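Side-chain contacts in diol-dehydratase (Roseburia inulinivorans, PDB 5I2A), which probably dehydrates 1,2-propanediol as a B12-independent, glycyl radical type of lyase: residues T102-T105 and F111-S114; A81-Q86 and A339-F344; Y93-A98 and N327-A332; G76-T79 and C85-Y88. All coordinates share one frame; numbering follows the deposited sequence. Where two conformers were deposited one is given.

How the contacts relate
The four contacts lie in the pyruvate formate lyase-like part of the chain, and the Phe111 ring of contact 1 touches all three others. That ring packs on Tyr341 of contact 2, on Asn327, Lys328 and Cys329 of contact 3, and on Cys85, which contacts 2 and 4 share. Contacts 1 and 3 have centres about 10 Å apart; contacts 2 and 4, about 9 Å. Contacts 2 and 3 are also probably joined by hydrogen bonds from Asn327 ND2 to Arg83 O and from Arg330 NH2 to Ser342 O. A link toward the radical site runs from contact 2: Ala339 O is hydrogen-bonded to Tyr818 OH, next to Gly817, the predicted glycyl radical position; the radical itself is absent from this structure.

Contact 1: residues T102-T105 and F111-S114; sequences TVET and FYIS
Val103 and Phe111 are joined by the direct hydrogen bond of this contact, from Phe111 N to Val103 O at 3.1 Å. The N-H approaches from well above the carbonyl plane, 50° out of it, and so does not lie along a lone pair. Beside it, Glu104 CA makes a C-H...O contact of 3.1 Å to Phe111 O, a weaker contact that adds to the hydrogen bond. A single water adds a polar bridge: it donates to Glu104 OE1 at 2.7 Å and accepts from Ile113 N at 3.1 Å.

The carboxylate and a ring form the second kind of contact. With CG anti to the backbone N (chi1 -177°) and the chain extended beyond it, Glu104 runs alongside Tyr112 in the same direction and brings OE1 to within 3.5 Å of Tyr112 CD1. The oxygen comes at the ring edge, and the two planes stand almost perpendicular, 88° apart. The edge hydrogens would probably be a mild electrostatic match for the negative charge.

Apolar contacts complete the set. Val103 CG1 meets Ile113 CG2 at 3.7 Å, the two side chains crossing at about a right angle, while Val103 CG2 rests against Phe111 CB.

Both segments lie in the loop between helix 94-97 and helix 115-125, where Ile113 packs on Lys118 and Leu121 and Ser114 occupies the N-cap of the second helix.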
loop_
_atom_site.group_PDB
_atom_site.type_symbol
_atom_site.label_atom_id
_atom_site.label_comp_id
_atom_site.label_asym_id
_atom_site.label_seq_id
_atom_site.Cartn_x
_atom_site.Cartn_y
_atom_site.Cartn_z
ATOM N N THR A 102 37.295 3.639 -0.000
ATOM C CA THR A 102 37.793 3.155 1.293
ATOM C C THR A 102 37.442 1.701 1.632
ATOM O O THR A 102 38.027 1.120 2.544
ATOM C CB THR A 102 37.259 4.025 2.447
ATOM O OG1 THR A 102 35.828 4.060 2.398
ATOM C CG2 THR A 102 37.800 5.457 2.348
ATOM N N VAL A 103 36.476 1.123 0.925
ATOM C CA VAL A 103 35.963 -0.174 1.322
ATOM C C VAL A 103 37.019 -1.272 1.141
ATOM O O VAL A 103 37.016 -2.256 1.873
ATOM C CB VAL A 103 34.664 -0.532 0.565
ATOM C CG1 VAL A 103 34.896 -0.666 -0.938
ATOM C CG2 VAL A 103 34.025 -1.797 1.152
ATOM N N GLU A 104 37.953 -1.084 0.213
ATOM C CA GLU A 104 38.977 -2.106 -0.029
ATOM C C GLU A 104 39.930 -2.257 1.154
ATOM O O GLU A 104 40.479 -3.324 1.376
ATOM C CB GLU A 104 39.785 -1.803 -1.304
ATOM C CG GLU A 104 40.823 -2.888 -1.634
ATOM C CD GLU A 104 41.551 -2.669 -2.954
ATOM O OE1 GLU A 104 41.122 -1.823 -3.758
ATOM O OE2 GLU A 104 42.552 -3.365 -3.190
ATOM N N THR A 105 40.117 -1.195 1.923
ATOM C CA THR A 105 41.099 -1.222 2.995
ATOM C C THR A 105 40.498 -0.887 4.348
ATOM O O THR A 105 41.229 -0.618 5.283
ATOM C CB THR A 105 42.233 -0.227 2.715
ATOM O OG1 THR A 105 41.665 1.070 2.512
ATOM C CG2 THR A 105 43.017 -0.635 1.459
ATOM N N PHE A 111 36.124 -5.115 1.178
ATOM C CA PHE A 111 35.757 -5.682 -0.120
ATOM C C PHE A 111 36.509 -4.955 -1.237
ATOM O O PHE A 111 36.608 -3.729 -1.211
ATOM C CB PHE A 111 34.252 -5.548 -0.398
ATOM C CG PHE A 111 33.383 -6.549 0.307
ATOM C CD1 PHE A 111 33.033 -6.375 1.636
ATOM C CD2 PHE A 111 32.868 -7.634 -0.379
ATOM C CE1 PHE A 111 32.199 -7.282 2.286
ATOM C CE2 PHE A 111 32.046 -8.555 0.268
ATOM C CZ PHE A 111 31.711 -8.372 1.607
ATOM N N TYR A 112 37.002 -5.691 -2.229
ATOM C CA TYR A 112 37.562 -5.049 -3.414
ATOM C C TYR A 112 36.444 -4.584 -4.333
ATOM O O TYR A 112 35.447 -5.269 -4.489
ATOM C CB TYR A 112 38.508 -5.995 -4.172
ATOM C CG TYR A 112 38.902 -5.483 -5.552
ATOM C CD1 TYR A 112 39.737 -4.383 -5.701
ATOM C CD2 TYR A 112 38.440 -6.105 -6.699
ATOM C CE1 TYR A 112 40.103 -3.913 -6.971
ATOM C CE2 TYR A 112 38.791 -5.647 -7.963
ATOM C CZ TYR A 112 39.623 -4.555 -8.092
ATOM O OH TYR A 112 39.963 -4.120 -9.347
ATOM N N ILE A 113 36.601 -3.403 -4.919
ATOM C CA ILE A 113 35.684 -2.951 -5.951
ATOM C C ILE A 113 36.462 -2.235 -7.069
ATOM O O ILE A 113 37.252 -1.329 -6.813
ATOM C CB ILE A 113 34.569 -2.032 -5.367
ATOM C CG1 ILE A 113 33.579 -1.618 -6.458
ATOM C CG2 ILE A 113 35.157 -0.816 -4.654
ATOM C CD1 ILE A 113 32.357 -0.827 -5.920
ATOM N N SER A 114 36.242 -2.674 -8.304
ATOM C CA SER A 114 37.003 -2.174 -9.445
ATOM C C SER A 114 36.478 -0.824 -9.884
ATOM O O SER A 114 35.366 -0.447 -9.524
ATOM C CB SER A 114 36.941 -3.148 -10.616
ATOM O OG SER A 114 35.657 -3.133 -11.218
HETATM O O HOH W 1 38.619 -1.117 -4.360
#

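Contact 2: residues A81-Q86 and A339-F344; sequences APRGCQ and AGYSLF
Arg83 and Tyr341 approach each other from two loops whose backbones stay well apart, their CA atoms 8.8 Å distant. Arg83 is carried by a type II beta turn from Ala81 to Gly84, closed by the hydrogen bond from Gly84 N to Ala81 O at 3.1 Å. Pro82 and Arg83 occupy its two central positions, and Arg83 has the left-handed backbone conformation of the third residue of such a turn. Tyr341 is left-handed too; it follows Gly340, whose own backbone angles would jam a side chain against the preceding carbonyl. The second loop leads from helix 332-335 to strand 346-350, an outer strand of a five-stranded sheet in this glycyl radical enzyme fold.

The side chains meet in a cation-pi contact. Arg83 CZ lies over the face of the Tyr341 ring, 4.9 Å from its centroid and 25° off the normal. The guanidinium does not stack flat: its plane stands 83° to the ring and one edge is turned to the ring, with NH2 leading and coming within 3.3 Å of Tyr341 CD2. A bend in the arginine chain (chi3 69°) turns the group this way. Arg83 was modelled in two conformers, so the contact holds for the one described and is doubtful for the other. The tyrosine is tethered elsewhere, its OH hydrogen-bonded to Pro110 O and its backbone N to Asp109 OD2.

Farther along, Ser342 forms an ST turn: its OG accepts from Phe344 N at 2.9 Å and lies 3.6 Å above the centre of the Phe344 ring.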
loop_
_atom_site.group_PDB
_atom_site.type_symbol
_atom_site.label_atom_id
_atom_site.label_comp_id
_atom_site.label_asym_id
_atom_site.label_seq_id
_atom_site.Cartn_x
_atom_site.Cartn_y
_atom_site.Cartn_z
ATOM N N ALA A 81 33.435 -13.644 -8.618
ATOM C CA ALA A 81 34.459 -13.729 -7.579
ATOM C C ALA A 81 33.955 -14.537 -6.389
ATOM O O ALA A 81 32.913 -14.228 -5.840
ATOM C CB ALA A 81 34.881 -12.353 -7.131
ATOM N N PRO A 82 34.703 -15.576 -5.983
ATOM C CA PRO A 82 34.324 -16.331 -4.784
ATOM C C PRO A 82 34.244 -15.429 -3.550
ATOM O O PRO A 82 35.049 -14.512 -3.417
ATOM C CB PRO A 82 35.444 -17.363 -4.643
ATOM C CG PRO A 82 36.034 -17.485 -6.060
ATOM C CD PRO A 82 35.942 -16.085 -6.601
ATOM N N ARG A 83 33.259 -15.685 -2.691
ATOM C CA ARG A 83 33.029 -14.884 -1.481
ATOM C C ARG A 83 32.737 -13.418 -1.793
ATOM O O ARG A 83 32.874 -12.557 -0.932
ATOM C CB ARG A 83 34.215 -14.988 -0.520
ATOM C CG ARG A 83 34.436 -16.418 -0.011
ATOM C CD ARG A 83 35.591 -16.511 0.963
ATOM N NE ARG A 83 35.316 -15.856 2.232
ATOM C CZ ARG A 83 36.016 -14.834 2.719
ATOM N NH1 ARG A 83 37.051 -14.342 2.039
ATOM N NH2 ARG A 83 35.685 -14.318 3.903
ATOM N N GLY A 84 32.331 -13.147 -3.027
ATOM C CA GLY A 84 31.988 -11.806 -3.435
ATOM C C GLY A 84 30.548 -11.501 -3.059
ATOM O O GLY A 84 29.876 -12.328 -2.438
ATOM N N CYS A 85 30.074 -10.311 -3.411
ATOM C CA CYS A 85 28.663 -10.010 -3.225
ATOM C C CYS A 85 28.111 -9.165 -4.360
ATOM O O CYS A 85 28.835 -8.394 -4.998
ATOM C CB CYS A 85 28.427 -9.301 -1.887
ATOM S SG CYS A 85 29.099 -7.613 -1.807
ATOM N N GLN A 86 26.824 -9.346 -4.617
ATOM C CA GLN A 86 26.051 -8.404 -5.416
ATOM C C GLN A 86 25.627 -7.245 -4.522
ATOM O O GLN A 86 25.932 -7.251 -3.329
ATOM C CB GLN A 86 24.833 -9.085 -6.029
ATOM C CG GLN A 86 25.168 -10.229 -7.001
ATOM C CD GLN A 86 25.857 -9.755 -8.279
ATOM O OE1 GLN A 86 25.828 -8.572 -8.610
ATOM N NE2 GLN A 86 26.478 -10.690 -9.005
ATOM N N ALA A 339 30.683 -8.495 12.213
ATOM C CA ALA A 339 32.030 -8.608 11.638
ATOM C C ALA A 339 32.400 -10.060 11.352
ATOM O O ALA A 339 32.009 -10.947 12.092
ATOM C CB ALA A 339 33.048 -7.985 12.567
ATOM N N GLY A 340 33.160 -10.291 10.288
ATOM C CA GLY A 340 33.653 -11.630 9.985
ATOM C C GLY A 340 33.012 -12.249 8.752
ATOM O O GLY A 340 33.128 -13.438 8.529
ATOM N N TYR A 341 32.330 -11.428 7.960
ATOM C CA TYR A 341 31.700 -11.869 6.712
ATOM C C TYR A 341 30.596 -12.925 6.886
ATOM O O TYR A 341 30.251 -13.596 5.928
ATOM C CB TYR A 341 32.747 -12.432 5.745
ATOM C CG TYR A 341 33.849 -11.473 5.337
ATOM C CD1 TYR A 341 33.593 -10.415 4.488
ATOM C CD2 TYR A 341 35.155 -11.662 5.778
ATOM C CE1 TYR A 341 34.599 -9.548 4.091
ATOM C CE2 TYR A 341 36.179 -10.810 5.380
ATOM C CZ TYR A 341 35.895 -9.756 4.535
ATOM O OH TYR A 341 36.895 -8.909 4.150
ATOM N N SER A 342 30.055 -13.089 8.091
ATOM C CA SER A 342 29.025 -14.098 8.305
ATOM C C SER A 342 27.698 -13.731 7.622
ATOM O O SER A 342 27.359 -12.549 7.461
ATOM C CB SER A 342 28.771 -14.327 9.804
ATOM O OG SER A 342 27.957 -15.480 9.979
ATOM N N LEU A 343 26.966 -14.767 7.231
ATOM C CA LEU A 343 25.580 -14.655 6.795
ATOM C C LEU A 343 24.658 -15.349 7.810
ATOM O O LEU A 343 23.452 -15.465 7.581
ATOM C CB LEU A 343 25.404 -15.262 5.391
ATOM C CG LEU A 343 26.031 -14.416 4.271
ATOM C CD1 LEU A 343 25.867 -15.079 2.900
ATOM C CD2 LEU A 343 25.398 -13.043 4.267
ATOM N N PHE A 344 25.255 -15.820 8.909
ATOM C CA PHE A 344 24.522 -16.409 10.030
ATOM C C PHE A 344 23.533 -17.478 9.566
ATOM O O PHE A 344 22.353 -17.444 9.909
ATOM C CB PHE A 344 23.801 -15.294 10.812
ATOM C CG PHE A 344 24.691 -14.113 11.094
ATOM C CD1 PHE A 344 25.501 -14.094 12.219
ATOM C CD2 PHE A 344 24.780 -13.059 10.184
ATOM C CE1 PHE A 344 26.361 -13.020 12.456
ATOM C CE2 PHE A 344 25.641 -11.983 10.418
ATOM C CZ PHE A 344 26.417 -11.955 11.554
#

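Contact 3: residues Y93-A98 and N327-A332; sequences YEWLEA and NKCRDA
Trp95, on the short helix 94-97, lays its indole against the backbone that runs from Cys329 to Asp331. CG sits between the backbone N and the carbonyl carbon (chi1 64°), which carries the indole out toward the loop. Asp331 covers one face, with its N 3.5 Å above the ring plane near the rim, and Asp331 CA is 3.4 Å from Trp95 CE3. Leu96 CB backs the opposite face, also toward the rim. Cys329 SG makes a sulfur-aromatic contact at the edge, in the ring plane, 3.8 Å from Trp95 CH2, and Cys329 O comes obliquely to 3.2 Å from that same carbon. With only a methyl at this position, as in an alanine, Asp331 and the Cys329 sulfur would probably lose the surface they pack on, and a gap would open between helix 94-97 and the loop.

The carboxylate of Asp331 is directed elsewhere, capping the start of helix 332-335, with OD2 hydrogen-bonded to Ser334 OG. The indole is thus gripped by dispersion and weak ring electrostatics across the contact: its N-H is spent on a weak bond to Ser92 OG, while Asp331 offers the ring its backbone N, CA and CB and reserves its charge for the helix end.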
loop_
_atom_site.group_PDB
_atom_site.type_symbol
_atom_site.label_atom_id
_atom_site.label_comp_id
_atom_site.label_asym_id
_atom_site.label_seq_id
_atom_site.Cartn_x
_atom_site.Cartn_y
_atom_site.Cartn_z
ATOM N N TYR A 93 21.792 2.406 -1.023
ATOM C CA TYR A 93 23.028 2.388 -1.804
ATOM C C TYR A 93 23.946 3.575 -1.526
ATOM O O TYR A 93 25.124 3.516 -1.851
ATOM C CB TYR A 93 22.714 2.349 -3.295
ATOM C CG TYR A 93 22.073 3.623 -3.776
ATOM C CD1 TYR A 93 22.850 4.711 -4.170
ATOM C CD2 TYR A 93 20.686 3.749 -3.818
ATOM C CE1 TYR A 93 22.267 5.899 -4.600
ATOM C CE2 TYR A 93 20.088 4.937 -4.252
ATOM C CZ TYR A 93 20.885 6.000 -4.638
ATOM O OH TYR A 93 20.315 7.172 -5.062
ATOM N N GLU A 94 23.410 4.667 -0.981
ATOM C CA GLU A 94 24.233 5.849 -0.788
ATOM C C GLU A 94 25.438 5.544 0.105
ATOM O O GLU A 94 26.506 6.093 -0.122
ATOM C CB GLU A 94 23.415 7.017 -0.217
ATOM C CG GLU A 94 22.553 7.691 -1.289
ATOM C CD GLU A 94 21.716 8.854 -0.780
ATOM O OE1 GLU A 94 21.851 9.240 0.395
ATOM O OE2 GLU A 94 20.916 9.387 -1.572
ATOM N N TRP A 95 25.273 4.661 1.096
ATOM C CA TRP A 95 26.395 4.308 1.979
ATOM C C TRP A 95 27.543 3.704 1.176
ATOM O O TRP A 95 28.709 3.928 1.476
ATOM C CB TRP A 95 25.957 3.324 3.081
ATOM C CG TRP A 95 25.501 1.985 2.552
ATOM C CD1 TRP A 95 24.217 1.612 2.274
ATOM C CD2 TRP A 95 26.321 0.853 2.223
ATOM N NE1 TRP A 95 24.184 0.327 1.796
ATOM C CE2 TRP A 95 25.461 -0.166 1.759
ATOM C CE3 TRP A 95 27.693 0.599 2.280
ATOM C CZ2 TRP A 95 25.928 -1.410 1.343
ATOM C CZ3 TRP A 95 28.158 -0.641 1.873
ATOM C CH2 TRP A 95 27.281 -1.632 1.417
ATOM N N LEU A 96 27.201 2.933 0.154
ATOM C CA LEU A 96 28.193 2.180 -0.599
ATOM C C LEU A 96 28.970 3.099 -1.537
ATOM O O LEU A 96 30.185 3.005 -1.637
ATOM C CB LEU A 96 27.519 1.041 -1.375
ATOM C CG LEU A 96 28.420 0.257 -2.328
ATOM C CD1 LEU A 96 29.656 -0.290 -1.608
ATOM C CD2 LEU A 96 27.638 -0.859 -2.998
ATOM N N GLU A 97 28.260 3.988 -2.219
ATOM C CA GLU A 97 28.908 4.978 -3.056
ATOM C C GLU A 97 29.854 5.835 -2.232
ATOM O O GLU A 97 30.920 6.174 -2.701
ATOM C CB GLU A 97 27.874 5.853 -3.765
ATOM C CG GLU A 97 27.034 5.077 -4.751
ATOM C CD GLU A 97 26.121 5.973 -5.569
ATOM O OE1 GLU A 97 26.126 7.190 -5.338
ATOM O OE2 GLU A 97 25.411 5.453 -6.443
ATOM N N ALA A 98 29.474 6.146 -0.992
ATOM C CA ALA A 98 30.316 6.955 -0.112
ATOM C C ALA A 98 31.575 6.211 0.333
ATOM O O ALA A 98 32.510 6.825 0.831
ATOM C CB ALA A 98 29.532 7.412 1.113
ATOM N N ASN A 327 28.228 -14.051 0.352
ATOM C CA ASN A 327 28.724 -12.961 1.190
ATOM C C ASN A 327 27.804 -11.739 1.056
ATOM O O ASN A 327 26.857 -11.743 0.269
ATOM C CB ASN A 327 30.182 -12.610 0.808
ATOM C CG ASN A 327 30.984 -11.954 1.955
ATOM O OD1 ASN A 327 30.435 -11.485 2.955
ATOM N ND2 ASN A 327 32.307 -11.912 1.784
ATOM N N LYS A 328 28.097 -10.696 1.820
ATOM C CA LYS A 328 27.266 -9.511 1.876
ATOM C C LYS A 328 28.088 -8.323 2.351
ATOM O O LYS A 328 28.741 -8.396 3.384
ATOM C CB LYS A 328 26.074 -9.746 2.822
ATOM C CG LYS A 328 25.165 -8.544 3.084
ATOM C CD LYS A 328 24.023 -8.985 4.051
ATOM C CE LYS A 328 23.079 -7.846 4.492
ATOM N NZ LYS A 328 21.957 -8.408 5.361
ATOM N N CYS A 329 28.039 -7.216 1.624
ATOM C CA CYS A 329 28.782 -6.042 2.077
ATOM C C CYS A 329 27.861 -5.085 2.815
ATOM O O CYS A 329 26.836 -4.678 2.289
ATOM C CB CYS A 329 29.464 -5.325 0.898
ATOM S SG CYS A 329 30.368 -3.835 1.405
ATOM N N ARG A 330 28.232 -4.745 4.043
ATOM C CA ARG A 330 27.475 -3.807 4.866
ATOM C C ARG A 330 28.291 -2.532 5.022
ATOM O O ARG A 330 29.510 -2.589 4.948
ATOM C CB ARG A 330 27.161 -4.406 6.248
ATOM C CG ARG A 330 26.490 -5.783 6.205
ATOM C CD ARG A 330 26.306 -6.400 7.601
ATOM N NE ARG A 330 25.685 -7.721 7.504
ATOM C CZ ARG A 330 26.351 -8.844 7.243
ATOM N NH1 ARG A 330 27.675 -8.814 7.056
ATOM N NH2 ARG A 330 25.700 -9.996 7.150
ATOM N N ASP A 331 27.631 -1.401 5.269
ATOM C CA ASP A 331 28.345 -0.137 5.504
ATOM C C ASP A 331 29.268 -0.296 6.701
ATOM O O ASP A 331 28.988 -1.093 7.588
ATOM C CB ASP A 331 27.382 1.034 5.736
ATOM C CG ASP A 331 26.631 0.921 7.057
ATOM O OD1 ASP A 331 27.126 1.437 8.073
ATOM O OD2 ASP A 331 25.550 0.309 7.078
ATOM N N ALA A 332 30.344 0.480 6.725
ATOM C CA ALA A 332 31.435 0.266 7.679
ATOM C C ALA A 332 30.968 0.236 9.130
ATOM O O ALA A 332 31.377 -0.639 9.890
ATOM C CB ALA A 332 32.511 1.335 7.495
#

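Contact 4: residues G76-T79 and C85-Y88; sequences GSTT and CQTY
The side-chain amide of Gln86 meets the carbonyl of Thr78 in its own plane and the methyl of Thr79 above that plane. The contact closes a short loop whose chain is reversed by the type II beta turn from Ala81 to Gly84, all of it within the long connection between helix 49-63 and helix 94-97 of the glycyl radical enzyme fold. At the edge of the amide, NE2 donates to Thr78 O at 3.0 Å in an almost straight bond of 175°, the acceptor lying only 3° out of the amide plane. Thr79 CG2 stands above the plane on the nitrogen's side, 3.8 Å from Gln86 NE2.

The glutamine chain is bent at its second torsion (chi2 -67°), which folds the amide back toward Thr78. OE1 accepts from Arg33 N, at the start of helix 32-43, so both ends of the amide are engaged and its flip state is fixed. A leucine in its place would probably leave Thr78 O and Arg33 N without these mates and loosen the closure of the turn.

Methyl packing lies alongside. Thr79 OG1 is turned to Ala81 O, to which it is hydrogen-bonded, and this leaves CG2 to press on the backbone of the other segment, 3.4 Å from Cys85 C. Thr78 likewise divides its branches: OG1 is hydrogen-bonded to Gln274 NE2, and its methyl CG2 touches Gln86 CG at 3.8 Å.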
loop_
_atom_site.group_PDB
_atom_site.type_symbol
_atom_site.label_atom_id
_atom_site.label_comp_id
_atom_site.label_asym_id
_atom_site.label_seq_id
_atom_site.Cartn_x
_atom_site.Cartn_y
_atom_site.Cartn_z
ATOM N N GLY A 76 26.172 -23.414 -8.164
ATOM C CA GLY A 76 25.341 -22.259 -7.887
ATOM C C GLY A 76 26.188 -21.199 -7.210
ATOM O O GLY A 76 26.563 -21.327 -6.053
ATOM N N SER A 77 26.500 -20.156 -7.954
ATOM C CA SER A 77 27.318 -19.070 -7.452
ATOM C C SER A 77 26.624 -17.764 -7.780
ATOM O O SER A 77 26.119 -17.597 -8.883
ATOM C CB SER A 77 28.727 -19.085 -8.075
ATOM O OG SER A 77 29.490 -20.207 -7.650
ATOM N N THR A 78 26.618 -16.841 -6.828
ATOM C CA THR A 78 25.905 -15.582 -6.995
ATOM C C THR A 78 26.834 -14.503 -7.574
ATOM O O THR A 78 26.384 -13.581 -8.246
ATOM C CB THR A 78 25.269 -15.159 -5.639
ATOM O OG1 THR A 78 24.214 -16.071 -5.330
ATOM C CG2 THR A 78 24.698 -13.733 -5.672
ATOM N N THR A 79 28.136 -14.651 -7.349
ATOM C CA THR A 79 29.121 -13.760 -7.951
ATOM C C THR A 79 30.208 -14.545 -8.699
ATOM O O THR A 79 30.464 -15.702 -8.406
ATOM C CB THR A 79 29.806 -12.881 -6.905
ATOM O OG1 THR A 79 30.306 -13.718 -5.863
ATOM C CG2 THR A 79 28.817 -11.873 -6.308
ATOM N N CYS A 85 30.074 -10.311 -3.411
ATOM C CA CYS A 85 28.663 -10.010 -3.225
ATOM C C CYS A 85 28.111 -9.165 -4.360
ATOM O O CYS A 85 28.835 -8.394 -4.998
ATOM C CB CYS A 85 28.427 -9.301 -1.887
ATOM S SG CYS A 85 29.099 -7.613 -1.807
ATOM N N GLN A 86 26.824 -9.346 -4.617
ATOM C CA GLN A 86 26.051 -8.404 -5.416
ATOM C C GLN A 86 25.627 -7.245 -4.522
ATOM O O GLN A 86 25.932 -7.251 -3.329
ATOM C CB GLN A 86 24.833 -9.085 -6.029
ATOM C CG GLN A 86 25.168 -10.229 -7.001
ATOM C CD GLN A 86 25.857 -9.755 -8.279
ATOM O OE1 GLN A 86 25.828 -8.572 -8.610
ATOM N NE2 GLN A 86 26.478 -10.690 -9.005
ATOM N N THR A 87 24.927 -6.266 -5.094
ATOM C CA THR A 87 24.399 -5.141 -4.328
ATOM C C THR A 87 22.875 -5.057 -4.454
ATOM O O THR A 87 22.281 -5.660 -5.340
ATOM C CB THR A 87 25.013 -3.790 -4.766
ATOM O OG1 THR A 87 24.618 -3.487 -6.108
ATOM C CG2 THR A 87 26.544 -3.841 -4.686
ATOM N N TYR A 88 22.257 -4.338 -3.527
ATOM C CA TYR A 88 20.810 -4.370 -3.354
ATOM C C TYR A 88 20.288 -2.935 -3.186
ATOM O O TYR A 88 19.863 -2.526 -2.100
ATOM C CB TYR A 88 20.443 -5.283 -2.152
ATOM C CG TYR A 88 20.892 -6.721 -2.376
ATOM C CD1 TYR A 88 22.238 -7.066 -2.291
ATOM C CD2 TYR A 88 19.978 -7.727 -2.699
ATOM C CE1 TYR A 88 22.670 -8.352 -2.541
ATOM C CE2 TYR A 88 20.396 -9.030 -2.934
ATOM C CZ TYR A 88 21.754 -9.334 -2.850
ATOM O OH TYR A 88 22.213 -10.596 -3.087
#